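Local coordinates for uncharacterized protein MTH_862 (Methanothermobacter thermautotrophicus, PDB 2R47), which is of unknown function but belongs to an archaeal family of uncharacterized proteins (DUF2124) and folds around a mixed seven-stranded sheet, at residues E104-L109 / E136-D141; R20-D25 / E119-C124. All coordinates share one frame; numbering follows the deposited sequence. Where two conformers were deposited one is given.

Contact 1: E104-L109 / E136-D141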
loop_
_atom_site.group_PDB
_atom_site.type_symbol
_atom_site.label_atom_id
_atom_site.label_comp_id
_atom_site.label_asym_id
_atom_site.label_seq_id
_atom_site.Cartn_x
_atom_site.Cartn_y
_atom_site.Cartn_z
ATOM N N GLU A 104 15.795 2.687 -21.045
ATOM C CA GLU A 104 15.222 2.916 -22.365
ATOM C C GLU A 104 13.785 2.407 -22.486
ATOM O O GLU A 104 13.005 3.037 -23.203
ATOM C CB GLU A 104 16.122 2.419 -23.503
ATOM C CG GLU A 104 17.437 3.215 -23.660
ATOM C CD GLU A 104 17.267 4.724 -23.913
ATOM O OE1 GLU A 104 16.369 5.123 -24.697
ATOM O OE2 GLU A 104 18.058 5.508 -23.327
ATOM N N ASP A 105 13.417 1.333 -21.774
ATOM C CA ASP A 105 12.031 0.844 -21.774
ATOM C C ASP A 105 11.149 1.825 -21.015
ATOM O O ASP A 105 9.967 2.021 -21.361
ATOM C CB ASP A 105 11.891 -0.553 -21.164
ATOM C CG ASP A 105 12.467 -1.661 -22.064
ATOM O OD1 ASP A 105 12.394 -1.580 -23.307
ATOM O OD2 ASP A 105 13.006 -2.620 -21.496
ATOM N N VAL A 106 11.728 2.419 -19.971
ATOM C CA VAL A 106 11.034 3.480 -19.206
ATOM C C VAL A 106 10.793 4.719 -20.067
ATOM O O VAL A 106 9.703 5.274 -20.061
ATOM C CB VAL A 106 11.764 3.839 -17.874
ATOM C CG1 VAL A 106 11.125 5.051 -17.227
ATOM C CG2 VAL A 106 11.716 2.632 -16.889
ATOM N N LYS A 107 11.796 5.155 -20.811
ATOM C CA LYS A 107 11.614 6.319 -21.668
ATOM C C LYS A 107 10.608 6.055 -22.776
ATOM O O LYS A 107 9.900 6.974 -23.211
ATOM C CB LYS A 107 12.936 6.777 -22.266
ATOM C CG LYS A 107 13.924 7.315 -21.282
ATOM C CD LYS A 107 15.211 7.540 -22.088
ATOM C CE LYS A 107 16.317 8.066 -21.275
ATOM N NZ LYS A 107 17.577 8.005 -22.097
ATOM N N LYS A 108 10.560 4.813 -23.259
ATOM C CA LYS A 108 9.574 4.455 -24.288
ATOM C C LYS A 108 8.178 4.494 -23.679
ATOM O O LYS A 108 7.224 4.896 -24.333
ATOM C CB LYS A 108 9.835 3.057 -24.844
ATOM C CG LYS A 108 8.820 2.650 -25.907
ATOM C CD LYS A 108 9.100 3.361 -27.236
ATOM C CE LYS A 108 8.062 3.000 -28.310
ATOM N NZ LYS A 108 7.582 1.583 -28.178
ATOM N N LEU A 109 8.052 4.034 -22.440
ATOM C CA LEU A 109 6.760 4.139 -21.719
ATOM C C LEU A 109 6.306 5.579 -21.627
ATOM O O LEU A 109 5.134 5.879 -21.832
ATOM C CB LEU A 109 6.864 3.562 -20.308
ATOM C CG LEU A 109 5.566 3.690 -19.511
ATOM C CD1 LEU A 109 4.395 2.872 -20.135
ATOM C CD2 LEU A 109 5.788 3.314 -18.046
ATOM N N GLU A 136 18.809 12.441 -13.075
ATOM C CA GLU A 136 19.666 12.855 -14.198
ATOM C C GLU A 136 19.265 12.201 -15.522
ATOM O O GLU A 136 19.525 12.758 -16.577
ATOM C CB GLU A 136 21.146 12.644 -13.871
ATOM C CG GLU A 136 21.551 13.393 -12.605
ATOM C CD GLU A 136 23.053 13.583 -12.473
ATOM O OE1 GLU A 136 23.740 13.670 -13.517
ATOM O OE2 GLU A 136 23.546 13.664 -11.325
ATOM N N LEU A 137 18.612 11.044 -15.458
ATOM C CA LEU A 137 18.278 10.256 -16.641
ATOM C C LEU A 137 16.909 10.589 -17.180
ATOM O O LEU A 137 16.677 10.389 -18.360
ATOM C CB LEU A 137 18.347 8.740 -16.359
ATOM C CG LEU A 137 19.659 8.184 -15.760
ATOM C CD1 LEU A 137 19.530 6.707 -15.703
ATOM C CD2 LEU A 137 20.844 8.569 -16.576
ATOM N N LEU A 138 15.996 11.038 -16.302
ATOM C CA LEU A 138 14.586 11.382 -16.667
ATOM C C LEU A 138 14.281 12.839 -16.297
ATOM O O LEU A 138 14.910 13.384 -15.426
ATOM C CB LEU A 138 13.589 10.487 -15.925
ATOM C CG LEU A 138 13.633 8.982 -16.131
ATOM C CD1 LEU A 138 12.568 8.248 -15.325
ATOM C CD2 LEU A 138 13.479 8.672 -17.628
ATOM N N ASP A 139 13.312 13.466 -16.948
ATOM C CA ASP A 139 12.921 14.831 -16.618
ATOM C C ASP A 139 11.621 14.779 -15.792
ATOM O O ASP A 139 10.514 14.946 -16.353
ATOM C CB ASP A 139 12.724 15.633 -17.914
ATOM C CG ASP A 139 12.277 17.071 -17.668
ATOM O OD1 ASP A 139 12.525 17.612 -16.587
ATOM O OD2 ASP A 139 11.672 17.672 -18.576
ATOM N N PHE A 140 11.739 14.493 -14.495
ATOM C CA PHE A 140 10.540 14.498 -13.623
ATOM C C PHE A 140 10.001 15.922 -13.436
ATOM O O PHE A 140 10.781 16.855 -13.166
ATOM C CB PHE A 140 10.861 13.922 -12.231
ATOM C CG PHE A 140 10.990 12.450 -12.198
ATOM C CD1 PHE A 140 9.863 11.634 -12.278
ATOM C CD2 PHE A 140 12.250 11.862 -11.975
ATOM C CE1 PHE A 140 9.980 10.216 -12.200
ATOM C CE2 PHE A 140 12.385 10.476 -11.891
ATOM C CZ PHE A 140 11.249 9.641 -12.008
ATOM N N ASP A 141 8.675 16.078 -13.535
ATOM C CA ASP A 141 8.055 17.324 -13.116
ATOM C C ASP A 141 7.852 17.420 -11.617
ATOM O O ASP A 141 7.927 18.497 -11.044
ATOM C CB ASP A 141 6.725 17.556 -13.850
ATOM C CG ASP A 141 6.925 17.682 -15.352
ATOM O OD1 ASP A 141 7.590 18.642 -15.785
ATOM O OD2 ASP A 141 6.463 16.804 -16.096
#

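Contact 2: R20-D25 / E119-C124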
loop_
_atom_site.group_PDB
_atom_site.type_symbol
_atom_site.label_atom_id
_atom_site.label_comp_id
_atom_site.label_asym_id
_atom_site.label_seq_id
_atom_site.Cartn_x
_atom_site.Cartn_y
_atom_site.Cartn_z
ATOM N N ARG A 20 -2.703 14.491 -3.970
ATOM C CA ARG A 20 -3.923 15.118 -4.484
ATOM C C ARG A 20 -3.654 16.508 -5.033
ATOM O O ARG A 20 -4.188 16.860 -6.064
ATOM C CB ARG A 20 -4.963 15.268 -3.379
ATOM C CG ARG A 20 -5.583 13.954 -2.992
ATOM C CD ARG A 20 -6.923 14.165 -2.219
ATOM N NE ARG A 20 -7.153 12.961 -1.424
ATOM C CZ ARG A 20 -6.766 12.793 -0.164
ATOM N NH1 ARG A 20 -6.200 13.790 0.514
ATOM N NH2 ARG A 20 -6.993 11.614 0.443
ATOM N N GLU A 21 -2.812 17.268 -4.334
ATOM C CA GLU A 21 -2.422 18.615 -4.758
ATOM C C GLU A 21 -1.628 18.569 -6.053
ATOM O O GLU A 21 -1.892 19.375 -6.968
ATOM C CB GLU A 21 -1.554 19.246 -3.671
ATOM C CG GLU A 21 -2.325 19.623 -2.443
ATOM C CD GLU A 21 -1.416 20.097 -1.318
ATOM O OE1 GLU A 21 -0.161 20.042 -1.423
ATOM O OE2 GLU A 21 -1.977 20.528 -0.299
ATOM N N ALA A 22 -0.660 17.647 -6.125
ATOM C CA ALA A 22 0.196 17.489 -7.302
ATOM C C ALA A 22 -0.634 17.185 -8.570
ATOM O O ALA A 22 -0.326 17.696 -9.624
ATOM C CB ALA A 22 1.286 16.419 -7.060
ATOM N N VAL A 23 -1.692 16.380 -8.466
ATOM C CA VAL A 23 -2.495 15.997 -9.644
ATOM C C VAL A 23 -3.861 16.705 -9.755
ATOM O O VAL A 23 -4.761 16.236 -10.459
ATOM C CB VAL A 23 -2.696 14.457 -9.714
ATOM C CG1 VAL A 23 -1.307 13.786 -9.814
ATOM C CG2 VAL A 23 -3.472 13.946 -8.492
ATOM N N LYS A 24 -3.993 17.851 -9.116
ATOM C CA LYS A 24 -5.297 18.496 -9.013
ATOM C C LYS A 24 -5.963 18.767 -10.345
ATOM O O LYS A 24 -7.174 18.700 -10.435
ATOM C CB LYS A 24 -5.194 19.805 -8.235
ATOM C CG LYS A 24 -4.164 20.794 -8.729
ATOM C CD LYS A 24 -4.025 21.968 -7.704
ATOM C CE LYS A 24 -3.532 23.274 -8.353
ATOM N NZ LYS A 24 -2.975 24.298 -7.337
ATOM N N ASP A 25 -5.174 19.098 -11.361
ATOM C CA ASP A 25 -5.725 19.480 -12.665
ATOM C C ASP A 25 -5.806 18.332 -13.660
ATOM O O ASP A 25 -6.232 18.538 -14.804
ATOM C CB ASP A 25 -4.901 20.632 -13.267
ATOM C CG ASP A 25 -5.065 21.941 -12.480
ATOM O OD1 ASP A 25 -6.193 22.225 -12.025
ATOM O OD2 ASP A 25 -4.063 22.667 -12.311
ATOM N N GLU A 119 2.305 15.516 -17.448
ATOM C CA GLU A 119 3.275 15.641 -16.367
ATOM C C GLU A 119 3.873 14.270 -16.065
ATOM O O GLU A 119 3.125 13.285 -16.010
ATOM C CB GLU A 119 2.557 16.179 -15.132
ATOM C CG GLU A 119 3.310 16.096 -13.817
ATOM C CD GLU A 119 2.645 16.893 -12.707
ATOM O OE1 GLU A 119 2.122 17.989 -12.995
ATOM O OE2 GLU A 119 2.645 16.441 -11.547
ATOM N N LEU A 120 5.191 14.222 -15.849
ATOM C CA LEU A 120 5.838 13.010 -15.427
ATOM C C LEU A 120 6.105 13.147 -13.924
ATOM O O LEU A 120 6.758 14.103 -13.479
ATOM C CB LEU A 120 7.149 12.803 -16.177
ATOM C CG LEU A 120 7.920 11.537 -15.807
ATOM C CD1 LEU A 120 6.995 10.294 -16.176
ATOM C CD2 LEU A 120 9.368 11.534 -16.441
ATOM N N MET A 121 5.652 12.162 -13.158
ATOM C CA MET A 121 5.883 12.144 -11.727
ATOM C C MET A 121 6.517 10.844 -11.248
ATOM O O MET A 121 6.420 9.815 -11.910
ATOM C CB MET A 121 4.553 12.329 -10.985
ATOM C CG MET A 121 3.996 13.725 -11.131
ATOM S SD MET A 121 2.534 14.015 -10.103
ATOM C CE MET A 121 2.939 13.067 -8.594
ATOM N N GLY A 122 7.166 10.924 -10.094
ATOM C CA GLY A 122 7.594 9.747 -9.378
ATOM C C GLY A 122 7.078 9.710 -7.959
ATOM O O GLY A 122 7.048 10.727 -7.239
ATOM N N LEU A 123 6.722 8.526 -7.514
ATOM C CA LEU A 123 6.285 8.364 -6.150
ATOM C C LEU A 123 7.144 7.223 -5.642
ATOM O O LEU A 123 7.111 6.130 -6.198
ATOM C CB LEU A 123 4.819 7.950 -6.186
ATOM C CG LEU A 123 3.844 8.189 -5.069
ATOM C CD1 LEU A 123 3.732 9.686 -4.802
ATOM C CD2 LEU A 123 2.462 7.628 -5.560
ATOM N N CYS A 124 7.990 7.469 -4.639
ATOM C CA CYS A 124 8.868 6.394 -4.190
ATOM C C CYS A 124 9.119 6.477 -2.673
ATOM O O CYS A 124 8.645 7.393 -2.001
ATOM C CB CYS A 124 10.210 6.435 -4.966
ATOM S SG CYS A 124 11.164 7.957 -4.727
#

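Contact 1: E104-L109 / E136-D141
L138 reaches across to helix 103-113 with its two methyls divided between neighbouring residues: CD1 lies 4.0 Å from V106 CG1, and CD2 lies 3.9 Å from K107 CG. The fork is set by the side chain's torsions: CG stands opposite the carbonyl carbon (chi1 -60°), and chi2 puts CD1 in the extended position toward V106 and leaves CD2 on the side of K107. V106 meets it at about a right angle. K107 instead slants across L138, its chain running straight from CG outward, so that the aliphatic part lies across the leucine and CE passes 3.7 Å from L137 O. That carbonyl meets carbon, and no hydrogen bond links the two segments. The extended chain brings the ammonium group out alongside E104, one turn back in the same helix. In the conformer of E104 described here, its carboxylate reaches the lysine in a salt bridge, K107 NZ to E104 OE2 at 2.8 Å, with NZ on the syn side but 30° out of the carboxylate plane. V106 and L138 also rest on L90, and W134 packs on V106. L138 is the first residue to leave helical geometry after helix 134-137. The contact joins a helix on one face of the mixed sheet to the turn leading into strand 142-154, outermost in this chain, as an outer layer of an alpha/beta fold.

Contact 2: R20-D25 / E119-C124
E119 comes up to the end of helix 11-22 with its carboxylate, not its chain. CG is anti to the backbone N (chi1 167°) and the rest of the chain is extended, which sends the group across to the carbonyl of A22, with E119 OE2 3.8 Å from A22 O. In the conformer described here, one of two for this residue, carboxylate oxygen faces carbonyl oxygen, and nothing is bonded between them. R154 of the second subunit packs against this same glutamate.

The next residue along the strand that reaches the helix is M121, and it carries the apolar part. Its CG lies opposite the carbonyl carbon and CG to SD runs straight on, but a bend at chi3 (37°) folds the terminal methyl back, so that both atoms at the methionine's end meet the alanine methyl. M121 CE sits 4.0 Å from A22 CB, and M121 SD lies 4.1 Å from the same A22 CB. The sulfur also reaches the valine that follows, with M121 SD 3.9 Å from V23 CG1. V23 meets M121 at about a right angle.

This is helix-on-sheet packing in an alpha/beta fold: strand 118-125 is an inner strand, parallel to both 88-91 and 142-154, and helix 11-22 lies over one of its faces. M121 is hydrogen-bonded through its backbone to L88 and L90, while F19, one turn before A22, and C142 of the adjoining strand flank its side chain. F19 also packs on L123, which carries the helix-to-strand packing on past M121.

Overall arrangement
The two contacts meet where the loop ending at D141 runs beside strand 118-125, though their centres are 15 Å apart. D141, which ends the 136-141 segment of contact 1, probably donates from its backbone N to L120 O of contact 2, at 2.8 Å, and its OD2 accepts from L120 N. The ring of F140 lies against the same strand, with F140 CD1 3.5 Å from G122 N. Strand 118-125 thus serves both: L120 touches F140, while M121 faces helix 11-22. In sequence the segments alternate, 20-25, 104-109, 119-124, 136-141. D141 and E119 both pack on R154 of the second subunit, which brings this region to the dimer interface.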